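Alcohol dehydrogenase, zinc-containing (Streptococcus pneumoniae serotype 2, PDB 5YLN) probably oxidises alcohols to aldehydes or ketones with NAD+ as an alcohol dehydrogenase, and binds zinc at two sites. Local coordinates at residues A32-V37 / V86-V91; A186-A191 / L199-L204; K231-L236 / F255-K260; H219-N222 / K228-K231. All coordinates share one frame; numbering follows the deposited sequence.

Interaction 1 of 4, residues A32-V37 / V86-V91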
loop_
_atom_site.group_PDB
_atom_site.type_symbol
_atom_site.label_atom_id
_atom_site.label_comp_id
_atom_site.label_asym_id
_atom_site.label_seq_id
_atom_site.Cartn_x
_atom_site.Cartn_y
_atom_site.Cartn_z
ATOM N N ALA A 32 24.066 -15.848 22.603
ATOM C CA ALA A 32 25.254 -15.153 23.171
ATOM C C ALA A 32 25.036 -14.048 24.275
ATOM O O ALA A 32 23.942 -13.486 24.442
ATOM C CB ALA A 32 26.059 -14.543 22.038
ATOM N N ILE A 33 26.114 -13.744 25.009
ATOM C CA ILE A 33 26.183 -12.600 25.919
ATOM C C ILE A 33 27.162 -11.592 25.333
ATOM O O ILE A 33 28.317 -11.932 25.037
ATOM C CB ILE A 33 26.625 -12.995 27.340
ATOM C CG1 ILE A 33 25.656 -13.990 28.000
ATOM C CG2 ILE A 33 26.834 -11.741 28.214
ATOM C CD1 ILE A 33 24.179 -13.598 27.945
ATOM N N VAL A 34 26.709 -10.352 25.187
ATOM C CA VAL A 34 27.488 -9.277 24.586
ATOM C C VAL A 34 27.742 -8.201 25.633
ATOM O O VAL A 34 26.839 -7.834 26.394
ATOM C CB VAL A 34 26.765 -8.700 23.347
ATOM C CG1 VAL A 34 27.541 -7.545 22.752
ATOM C CG2 VAL A 34 26.563 -9.792 22.299
ATOM N N ARG A 35 28.977 -7.709 25.679
ATOM C CA ARG A 35 29.319 -6.544 26.488
ATOM C C ARG A 35 29.081 -5.286 25.662
ATOM O O ARG A 35 29.729 -5.095 24.623
ATOM C CB ARG A 35 30.771 -6.602 26.957
ATOM C CG ARG A 35 31.240 -5.277 27.552
ATOM C CD ARG A 35 32.534 -5.409 28.369
ATOM N NE ARG A 35 33.632 -6.012 27.613
ATOM C CZ ARG A 35 34.382 -5.359 26.729
ATOM N NH1 ARG A 35 34.139 -4.080 26.459
ATOM N NH2 ARG A 35 35.374 -5.986 26.101
ATOM N N ILE A 36 28.154 -4.434 26.111
ATOM C CA ILE A 36 27.843 -3.225 25.353
ATOM C C ILE A 36 29.032 -2.275 25.408
ATOM O O ILE A 36 29.576 -1.991 26.485
ATOM C CB ILE A 36 26.569 -2.543 25.881
ATOM C CG1 ILE A 36 25.341 -3.450 25.768
ATOM C CG2 ILE A 36 26.317 -1.250 25.134
ATOM C CD1 ILE A 36 25.023 -3.892 24.363
ATOM N N VAL A 37 29.453 -1.796 24.241
ATOM C CA VAL A 37 30.473 -0.752 24.126
ATOM C C VAL A 37 29.836 0.626 23.989
ATOM O O VAL A 37 30.213 1.554 24.700
ATOM C CB VAL A 37 31.421 -1.054 22.941
ATOM C CG1 VAL A 37 32.322 0.134 22.642
ATOM C CG2 VAL A 37 32.255 -2.301 23.227
ATOM N N VAL A 86 31.102 -6.605 17.360
ATOM C CA VAL A 86 29.926 -6.831 16.521
ATOM C C VAL A 86 28.840 -5.779 16.741
ATOM O O VAL A 86 28.764 -5.124 17.787
ATOM C CB VAL A 86 29.349 -8.257 16.723
ATOM C CG1 VAL A 86 30.343 -9.324 16.210
ATOM C CG2 VAL A 86 28.976 -8.490 18.169
ATOM N N LEU A 87 28.029 -5.595 15.706
ATOM C CA LEU A 87 26.809 -4.809 15.759
ATOM C C LEU A 87 25.627 -5.694 16.133
ATOM O O LEU A 87 25.526 -6.842 15.690
ATOM C CB LEU A 87 26.547 -4.138 14.410
ATOM C CG LEU A 87 25.112 -3.673 14.129
ATOM C CD1 LEU A 87 24.829 -2.264 14.649
ATOM C CD2 LEU A 87 24.769 -3.809 12.644
ATOM N N ILE A 88 24.723 -5.150 16.947
ATOM C CA ILE A 88 23.516 -5.853 17.364
ATOM C C ILE A 88 22.325 -5.146 16.734
ATOM O O ILE A 88 22.088 -3.955 16.988
ATOM C CB ILE A 88 23.367 -5.913 18.891
ATOM C CG1 ILE A 88 24.706 -6.253 19.563
ATOM C CG2 ILE A 88 22.306 -6.943 19.268
ATOM C CD1 ILE A 88 25.121 -5.255 20.602
ATOM N N SER A 89 21.577 -5.890 15.922
ATOM C CA SER A 89 20.345 -5.379 15.338
ATOM C C SER A 89 19.260 -5.229 16.401
ATOM O O SER A 89 19.226 -5.959 17.393
ATOM C CB SER A 89 19.871 -6.327 14.220
ATOM O OG SER A 89 18.538 -6.061 13.859
ATOM N N CYS A 90 18.359 -4.269 16.186
ATOM C CA CYS A 90 17.243 -4.105 17.113
ATOM C C CYS A 90 16.245 -5.254 17.038
ATOM O O CYS A 90 15.405 -5.385 17.935
ATOM C CB CYS A 90 16.531 -2.768 16.864
ATOM S SG CYS A 90 15.764 -2.593 15.219
ATOM N N VAL A 91 16.344 -6.107 16.020
ATOM C CA VAL A 91 15.391 -7.179 15.765
ATOM C C VAL A 91 16.105 -8.520 15.880
ATOM O O VAL A 91 17.169 -8.707 15.282
ATOM C CB VAL A 91 14.759 -7.020 14.367
ATOM C CG1 VAL A 91 14.122 -8.324 13.916
ATOM C CG2 VAL A 91 13.737 -5.871 14.372
#
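The terminal methyl of Ile88, CD1, meets both Val34 and Ile36, and these two pairs make up the whole direct contact. Val34 and Ile88 reach toward each other tip to tip, with Val34 CG1 4.0 Å from Ile88 CD1. Ile36 comes in at about a right angle to Ile88 instead, and its CD1 stops 4.0 Å from Ile88 CD1. Val34 puts CG1 anti to its own backbone N (chi1 178°), which aims this methyl across the gap. Ile36 leaves its backbone turned to one side of segment 86-91, and only the end of its longer chain comes nearer, a task for which the extra carbon of isoleucine is suited. Aliphatic residues suit the place, since all three are buried and meet through methyls alone. At 8.8 Å between Val34 CA and Val86 CA, the backbones are too far apart for sheet pairing, so side chains fill the space.

The opposite direction is more open to solvent: Arg35 points away from Ile88 and is partly exposed, and its NE forms a salt bridge with Glu71. Beyond Ile88 the chain leaves the strand through an ST turn, in which Val91 N donates to Ser89 OG at 3.1 Å.

The contact lies inside the GroES-like domain, where strands 33-39 and 85-88 both pair with strand 66-72, which lies between them in the pairing, while Leu128 of strand 127-129 and Leu137 of strand 137-139 also pack on Ile88.

Interaction 2 of 4, residues A186-A191 / L199-L204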
loop_
_atom_site.group_PDB
_atom_site.type_symbol
_atom_site.label_atom_id
_atom_site.label_comp_id
_atom_site.label_asym_id
_atom_site.label_seq_id
_atom_site.Cartn_x
_atom_site.Cartn_y
_atom_site.Cartn_z
ATOM N N ALA A 186 17.223 10.186 8.931
ATOM C CA ALA A 186 17.762 8.899 8.508
ATOM C C ALA A 186 17.197 8.479 7.153
ATOM O O ALA A 186 17.928 7.968 6.293
ATOM C CB ALA A 186 17.466 7.843 9.571
ATOM N N ALA A 187 15.894 8.688 6.950
ATOM C CA ALA A 187 15.283 8.436 5.646
ATOM C C ALA A 187 15.848 9.366 4.576
ATOM O O ALA A 187 16.008 8.968 3.414
ATOM C CB ALA A 187 13.771 8.610 5.748
ATOM N N LEU A 188 16.107 10.623 4.947
ATOM C CA LEU A 188 16.696 11.580 4.024
ATOM C C LEU A 188 18.059 11.102 3.526
ATOM O O LEU A 188 18.361 11.194 2.329
ATOM C CB LEU A 188 16.820 12.932 4.714
ATOM C CG LEU A 188 17.547 14.049 3.964
ATOM C CD1 LEU A 188 16.856 14.382 2.629
ATOM C CD2 LEU A 188 17.631 15.295 4.856
ATOM N N LEU A 189 18.895 10.580 4.430
ATOM C CA LEU A 189 20.224 10.128 4.024
ATOM C C LEU A 189 20.137 8.939 3.072
ATOM O O LEU A 189 20.841 8.890 2.061
ATOM C CB LEU A 189 21.067 9.758 5.244
ATOM C CG LEU A 189 21.438 10.944 6.140
ATOM C CD1 LEU A 189 22.140 10.448 7.373
ATOM C CD2 LEU A 189 22.302 11.935 5.390
ATOM N N THR A 190 19.313 7.952 3.405
ATOM C CA THR A 190 19.269 6.755 2.580
ATOM C C THR A 190 18.451 6.944 1.308
ATOM O O THR A 190 18.671 6.204 0.345
ATOM C CB THR A 190 18.733 5.566 3.386
ATOM O OG1 THR A 190 17.391 5.827 3.823
ATOM C CG2 THR A 190 19.623 5.311 4.598
ATOM N N ALA A 191 17.523 7.912 1.274
ATOM C CA ALA A 191 16.813 8.190 0.028
ATOM C C ALA A 191 17.765 8.675 -1.047
ATOM O O ALA A 191 17.461 8.566 -2.238
ATOM C CB ALA A 191 15.709 9.236 0.218
ATOM N N LEU A 199 13.913 16.206 -2.922
ATOM C CA LEU A 199 13.846 15.723 -1.553
ATOM C C LEU A 199 13.372 16.908 -0.731
ATOM O O LEU A 199 14.171 17.776 -0.358
ATOM C CB LEU A 199 15.194 15.224 -1.064
ATOM C CG LEU A 199 15.509 13.760 -1.276
ATOM C CD1 LEU A 199 16.980 13.522 -0.960
ATOM C CD2 LEU A 199 14.635 12.942 -0.384
ATOM N N ILE A 200 12.078 16.938 -0.463
ATOM C CA ILE A 200 11.431 18.065 0.184
ATOM C C ILE A 200 11.244 17.715 1.659
ATOM O O ILE A 200 10.502 16.787 1.998
ATOM C CB ILE A 200 10.100 18.381 -0.505
ATOM C CG1 ILE A 200 10.337 18.511 -2.016
ATOM C CG2 ILE A 200 9.473 19.629 0.107
ATOM C CD1 ILE A 200 9.091 18.368 -2.881
ATOM N N MET A 201 11.941 18.418 2.549
ATOM C CA MET A 201 11.731 18.210 3.976
ATOM C C MET A 201 10.628 19.141 4.451
ATOM O O MET A 201 10.657 20.343 4.163
ATOM C CB MET A 201 13.009 18.447 4.785
ATOM C CG MET A 201 12.911 17.970 6.254
ATOM S SD MET A 201 13.058 16.165 6.470
ATOM C CE MET A 201 14.105 15.836 5.103
ATOM N N VAL A 202 9.657 18.578 5.165
ATOM C CA VAL A 202 8.525 19.320 5.716
ATOM C C VAL A 202 8.558 19.171 7.228
ATOM O O VAL A 202 8.662 18.048 7.738
ATOM C CB VAL A 202 7.187 18.815 5.139
ATOM C CG1 VAL A 202 6.000 19.639 5.686
ATOM C CG2 VAL A 202 7.230 18.883 3.635
ATOM N N ASP A 203 8.490 20.304 7.936
ATOM C CA ASP A 203 8.514 20.345 9.395
ATOM C C ASP A 203 8.043 21.730 9.853
ATOM O O ASP A 203 7.908 22.659 9.053
ATOM C CB ASP A 203 9.918 20.001 9.917
ATOM C CG ASP A 203 9.923 19.569 11.373
ATOM O OD1 ASP A 203 9.528 20.383 12.232
ATOM O OD2 ASP A 203 10.316 18.420 11.663
ATOM N N LEU A 204 7.775 21.854 11.156
ATOM C CA LEU A 204 7.433 23.138 11.775
ATOM C C LEU A 204 8.669 23.922 12.202
ATOM O O LEU A 204 8.694 25.149 12.085
ATOM C CB LEU A 204 6.532 22.922 12.995
ATOM C CG LEU A 204 5.335 21.974 12.840
ATOM C CD1 LEU A 204 4.817 21.514 14.201
ATOM C CD2 LEU A 204 4.211 22.623 12.037
#
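Asp203 OD1 is gripped by a salt bridge from Arg208 NH2 and a hydrogen bond from Asp205 N, at the far end of the strand whose Leu199 and Met201 pack on Leu188. The other carboxylate oxygen, OD2, is bonded to Ser180 N.

The helix-strand contact itself is wholly apolar. Leu188 divides its two methyls between neighbours: CD1 lies 3.7 Å from Leu199 CD1, and CD2 lies 3.6 Å from Met201 CE. Met201 leaves the strand to one side, but bends at chi2 (77°) and chi3 bring its methyl back against the leucine, a manoeuvre suited to an unbranched, flexible chain. Leu199 also sends CD2 to Ala191 CB, 3.9 Å away; one turn beyond Leu188, the small alanine lets the helix come close. The segments 186-191 and 199-203 run almost antiparallel (177°), their axes 10.3 Å apart at closest approach.

This is the return half of a beta-alpha-beta unit, strand 174-178, helix 182-191 and strand 198-203, which opens the Rossmann fold. An acid ending the second strand, as Asp203 does, is characteristic of NAD-dependent dehydrogenases, where it commonly holds the adenosine ribose.

Interaction 3 of 4, residues K231-L236 / F255-K260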
loop_
_atom_site.group_PDB
_atom_site.type_symbol
_atom_site.label_atom_id
_atom_site.label_comp_id
_atom_site.label_asym_id
_atom_site.label_seq_id
_atom_site.Cartn_x
_atom_site.Cartn_y
_atom_site.Cartn_z
ATOM N N LYS A 231 0.103 23.892 -1.044
ATOM C CA LYS A 231 0.277 24.655 -2.280
ATOM C C LYS A 231 1.721 24.603 -2.754
ATOM O O LYS A 231 2.001 24.271 -3.906
ATOM C CB LYS A 231 -0.135 26.109 -2.078
ATOM C CG LYS A 231 -1.622 26.369 -2.151
ATOM C CD LYS A 231 -1.877 27.860 -2.411
ATOM C CE LYS A 231 -2.997 28.419 -1.542
ATOM N NZ LYS A 231 -4.257 27.648 -1.701
ATOM N N GLU A 232 2.652 24.923 -1.857
ATOM C CA GLU A 232 4.055 25.000 -2.220
ATOM C C GLU A 232 4.567 23.661 -2.731
ATOM O O GLU A 232 5.358 23.609 -3.677
ATOM C CB GLU A 232 4.863 25.469 -1.010
ATOM C CG GLU A 232 6.352 25.518 -1.255
ATOM C CD GLU A 232 7.089 26.289 -0.178
ATOM O OE1 GLU A 232 6.409 26.822 0.742
ATOM O OE2 GLU A 232 8.341 26.356 -0.263
ATOM N N ILE A 233 4.117 22.563 -2.130
ATOM C CA ILE A 233 4.584 21.264 -2.587
ATOM C C ILE A 233 3.998 20.937 -3.958
ATOM O O ILE A 233 4.682 20.367 -4.818
ATOM C CB ILE A 233 4.273 20.190 -1.532
ATOM C CG1 ILE A 233 5.191 20.400 -0.320
ATOM C CG2 ILE A 233 4.443 18.780 -2.119
ATOM C CD1 ILE A 233 4.783 19.611 0.913
ATOM N N TYR A 234 2.741 21.325 -4.207
ATOM C CA TYR A 234 2.177 21.119 -5.538
ATOM C C TYR A 234 2.846 22.023 -6.566
ATOM O O TYR A 234 2.963 21.645 -7.734
ATOM C CB TYR A 234 0.653 21.326 -5.523
ATOM C CG TYR A 234 -0.084 20.052 -5.186
ATOM C CD1 TYR A 234 -0.160 19.024 -6.110
ATOM C CD2 TYR A 234 -0.675 19.863 -3.942
ATOM C CE1 TYR A 234 -0.806 17.846 -5.819
ATOM C CE2 TYR A 234 -1.334 18.677 -3.632
ATOM C CZ TYR A 234 -1.385 17.666 -4.573
ATOM O OH TYR A 234 -2.036 16.477 -4.300
ATOM N N ASP A 235 3.317 23.195 -6.144
ATOM C CA ASP A 235 4.058 24.058 -7.055
ATOM C C ASP A 235 5.408 23.457 -7.433
ATOM O O ASP A 235 5.866 23.641 -8.564
ATOM C CB ASP A 235 4.224 25.444 -6.426
ATOM C CG ASP A 235 2.936 26.258 -6.467
ATOM O OD1 ASP A 235 1.983 25.834 -7.173
ATOM O OD2 ASP A 235 2.877 27.321 -5.807
ATOM N N LEU A 236 6.051 22.720 -6.519
ATOM C CA LEU A 236 7.342 22.113 -6.826
ATOM C C LEU A 236 7.209 20.902 -7.731
ATOM O O LEU A 236 8.183 20.518 -8.382
ATOM C CB LEU A 236 8.061 21.711 -5.535
ATOM C CG LEU A 236 8.505 22.881 -4.652
ATOM C CD1 LEU A 236 8.884 22.410 -3.242
ATOM C CD2 LEU A 236 9.662 23.637 -5.310
ATOM N N PHE A 255 -0.043 12.176 9.025
ATOM C CA PHE A 255 -0.644 11.257 8.071
ATOM C C PHE A 255 -1.595 12.000 7.154
ATOM O O PHE A 255 -1.637 11.740 5.945
ATOM C CB PHE A 255 -1.388 10.116 8.762
ATOM C CG PHE A 255 -2.087 9.188 7.785
ATOM C CD1 PHE A 255 -1.389 8.151 7.160
ATOM C CD2 PHE A 255 -3.425 9.382 7.447
ATOM C CE1 PHE A 255 -2.011 7.316 6.249
ATOM C CE2 PHE A 255 -4.058 8.543 6.538
ATOM C CZ PHE A 255 -3.345 7.511 5.939
ATOM N N ASP A 256 -2.348 12.951 7.709
ATOM C CA ASP A 256 -3.300 13.691 6.897
ATOM C C ASP A 256 -2.591 14.552 5.855
ATOM O O ASP A 256 -3.034 14.632 4.701
ATOM C CB ASP A 256 -4.182 14.557 7.787
ATOM C CG ASP A 256 -5.213 15.314 6.991
ATOM O OD1 ASP A 256 -6.013 14.661 6.281
ATOM O OD2 ASP A 256 -5.208 16.560 7.057
ATOM N N PHE A 257 -1.499 15.213 6.250
ATOM C CA PHE A 257 -0.698 15.994 5.310
ATOM C C PHE A 257 -0.210 15.121 4.150
ATOM O O PHE A 257 -0.333 15.494 2.975
ATOM C CB PHE A 257 0.489 16.611 6.051
ATOM C CG PHE A 257 1.210 17.677 5.284
ATOM C CD1 PHE A 257 0.795 19.002 5.353
ATOM C CD2 PHE A 257 2.318 17.370 4.525
ATOM C CE1 PHE A 257 1.474 19.990 4.643
ATOM C CE2 PHE A 257 2.997 18.339 3.826
ATOM C CZ PHE A 257 2.580 19.649 3.872
ATOM N N CYS A 258 0.340 13.948 4.472
ATOM C CA CYS A 258 0.852 13.039 3.452
ATOM C C CYS A 258 -0.211 12.697 2.420
ATOM O O CYS A 258 0.079 12.635 1.217
ATOM C CB CYS A 258 1.371 11.763 4.106
ATOM S SG CYS A 258 2.993 11.954 4.826
ATOM N N GLN A 259 -1.450 12.473 2.865
ATOM C CA GLN A 259 -2.456 12.025 1.916
ATOM C C GLN A 259 -2.958 13.177 1.059
ATOM O O GLN A 259 -3.538 12.936 -0.001
ATOM C CB GLN A 259 -3.601 11.294 2.633
ATOM C CG GLN A 259 -4.548 12.145 3.411
ATOM C CD GLN A 259 -5.677 11.323 4.039
ATOM O OE1 GLN A 259 -5.960 10.193 3.616
ATOM N NE2 GLN A 259 -6.330 11.895 5.054
ATOM N N LYS A 260 -2.684 14.417 1.460
ATOM C CA LYS A 260 -3.045 15.576 0.656
ATOM C C LYS A 260 -2.018 15.925 -0.427
ATOM O O LYS A 260 -2.352 16.658 -1.365
ATOM C CB LYS A 260 -3.274 16.777 1.574
ATOM C CG LYS A 260 -4.527 16.599 2.434
ATOM C CD LYS A 260 -5.072 17.939 2.890
ATOM C CE LYS A 260 -6.546 17.853 3.297
ATOM N NZ LYS A 260 -6.868 16.564 3.964
#
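Ile233 and Phe257 approach from opposite directions, the isoleucine methyl meeting the rim of the ring. Ile233 CD1 lies 3.6 Å from Phe257 CE2 and almost as near to CZ, close to the ring plane, so the methyl touches the edge and not a face. Phe257 is turned there by a first torsion that sets CG anti to its backbone N (chi1 -167°), which extends the ring toward the other helix. Beside this greasy contact stands a polar one: Tyr234 OH donates to Lys260 O at 3.0 Å. The carbonyl oxygen sits in the plane of the tyrosine ring, at its edge, whereas the hydroxyl is tilted 33° from the carbonyl plane and makes a C=O...O angle of 133°. Tyrosine suits this partly exposed place: the CA atoms of Tyr234 and Lys260 are 9.8 Å apart, and its side chain reaches most of the way across and ends in a donor.

Helices 226-236 and 252-261 lie side by side on one face of the parallel Rossmann sheet, and Ile233 and Phe257 both rest on Val202 of strand 198-203.

Farther out, side chains on the second helix are tied together. Asp256 OD1 receives Gln259 NE2 at 3.0 Å through its anti lone pair, a bond that is nearly straight and lies in the amide plane. The same oxygen forms a salt bridge with Lys260 NZ at 3.1 Å, although as a hydrogen bond it is weak. Gln259 in turn bonds to Glu279 O and Asp281 N, and Phe255 packs on Leu282 of the second subunit.

Interaction 4 of 4, residues H219-N222 / K228-K231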
loop_
_atom_site.group_PDB
_atom_site.type_symbol
_atom_site.label_atom_id
_atom_site.label_comp_id
_atom_site.label_asym_id
_atom_site.label_seq_id
_atom_site.Cartn_x
_atom_site.Cartn_y
_atom_site.Cartn_z
ATOM N N HIS A 219 14.867 20.931 -0.956
ATOM C CA HIS A 219 13.989 22.026 -0.548
ATOM C C HIS A 219 13.478 21.800 0.865
ATOM O O HIS A 219 13.351 20.663 1.330
ATOM C CB HIS A 219 12.747 22.177 -1.431
ATOM C CG HIS A 219 13.030 22.169 -2.896
ATOM N ND1 HIS A 219 13.541 21.065 -3.551
ATOM C CD2 HIS A 219 12.878 23.132 -3.836
ATOM C CE1 HIS A 219 13.701 21.355 -4.830
ATOM N NE2 HIS A 219 13.302 22.600 -5.031
ATOM N N LYS A 220 13.137 22.895 1.525
ATOM C CA LYS A 220 12.443 22.843 2.798
ATOM C C LYS A 220 11.085 23.506 2.651
ATOM O O LYS A 220 10.919 24.469 1.892
ATOM C CB LYS A 220 13.233 23.536 3.918
ATOM C CG LYS A 220 13.447 25.039 3.706
ATOM C CD LYS A 220 14.208 25.661 4.882
ATOM C CE LYS A 220 14.532 27.124 4.605
ATOM N NZ LYS A 220 15.193 27.749 5.792
ATOM N N VAL A 221 10.114 22.987 3.388
ATOM C CA VAL A 221 8.783 23.578 3.433
ATOM C C VAL A 221 8.360 23.594 4.888
ATOM O O VAL A 221 8.373 22.550 5.542
ATOM C CB VAL A 221 7.766 22.790 2.590
ATOM C CG1 VAL A 221 6.365 23.360 2.779
ATOM C CG2 VAL A 221 8.173 22.803 1.117
ATOM N N ASN A 222 8.016 24.770 5.405
ATOM C CA ASN A 222 7.561 24.885 6.781
ATOM C C ASN A 222 6.057 24.632 6.807
ATOM O O ASN A 222 5.300 25.270 6.068
ATOM C CB ASN A 222 7.906 26.258 7.357
ATOM C CG ASN A 222 7.832 26.288 8.879
ATOM O OD1 ASN A 222 6.831 25.901 9.469
ATOM N ND2 ASN A 222 8.910 26.708 9.514
ATOM N N LYS A 228 -0.661 26.598 2.891
ATOM C CA LYS A 228 0.411 27.206 2.119
ATOM C C LYS A 228 1.508 26.189 1.803
ATOM O O LYS A 228 2.124 26.246 0.734
ATOM C CB LYS A 228 0.958 28.409 2.891
ATOM C CG LYS A 228 2.168 29.073 2.282
ATOM C CD LYS A 228 2.695 30.128 3.249
ATOM C CE LYS A 228 4.149 30.465 2.964
ATOM N NZ LYS A 228 5.066 29.277 3.105
ATOM N N ALA A 229 1.752 25.244 2.720
ATOM C CA ALA A 229 2.739 24.196 2.479
ATOM C C ALA A 229 2.286 23.253 1.373
ATOM O O ALA A 229 3.081 22.877 0.500
ATOM C CB ALA A 229 3.000 23.412 3.762
ATOM N N ILE A 230 1.017 22.836 1.430
ATOM C CA ILE A 230 0.438 21.961 0.416
ATOM C C ILE A 230 0.519 22.621 -0.956
ATOM O O ILE A 230 0.981 22.010 -1.929
ATOM C CB ILE A 230 -1.010 21.594 0.797
ATOM C CG1 ILE A 230 -1.007 20.731 2.071
ATOM C CG2 ILE A 230 -1.711 20.860 -0.335
ATOM C CD1 ILE A 230 -2.359 20.636 2.799
ATOM N N LYS A 231 0.103 23.892 -1.044
ATOM C CA LYS A 231 0.277 24.655 -2.280
ATOM C C LYS A 231 1.721 24.603 -2.754
ATOM O O LYS A 231 2.001 24.271 -3.906
ATOM C CB LYS A 231 -0.135 26.109 -2.078
ATOM C CG LYS A 231 -1.622 26.369 -2.151
ATOM C CD LYS A 231 -1.877 27.860 -2.411
ATOM C CE LYS A 231 -2.997 28.419 -1.542
ATOM N NZ LYS A 231 -4.257 27.648 -1.701
#
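Val221 and Ala229 pack together where strand 219-222 turns back into helix 226-236, a beta-alpha step of the Rossmann fold in which the helix folds over the edge strand of the parallel sheet.

The apolar part is compact. Val221 CG1 stands 3.5 Å from Ala229 CB and 3.7 Å from Ala229 CA, so the methyl nestles against both the side chain and the backbone of the helix. It gets there because CG1 is anti to the backbone N of Val221 (chi1 174°). Alanine fits because the backbones are close, with 6.1 Å between Val221 CA and Ala229 CA. A beta-branched valine is equally apt, being at ease in a strand while offering a short, broad surface. Phe257 of helix 252-261 also packs on Ala229, and Ile233 lies against Val221.

Hydrogen bonds do not cross between the segments; they fix each one separately. Val221 is bonded through its backbone to Met201 and Asp203 of the neighbouring strand, and Asn222 OD1 to Ser224 OG in the connecting turn. That bond engages the amide of Asn222, a polar residue apt for the partly exposed end of the strand.

Ionic pairs lie at the margins: Lys220, its chain extended beyond CB, carries NZ to salt bridges with Asp206 and Glu210.

One contact involves the backbone of the strand: the carbonyl oxygen of Asn222 lies 3.7 Å from Ala229 CB.

In the fold
Interaction 1 stands apart in the GroES-like domain, its centre about 40 Å from that of interaction 3 and on the opposite side of the chain's centre; the other three are built on or against one Rossmann sheet. Interactions 1 and 2 are buried and wholly apolar across their segments; interaction 4 is buried too, with a valine-alanine core and an asparagine at its rim. Interaction 3 is only partly buried, and there a hydrogen bond joins two helices. Interactions 3 and 4 share helix 226-236, whereas 2 and 4 involve adjacent strands, with Ile200 CG2 3.6 Å from Val221 CG2. Strand 198-203 serves both faces of the sheet.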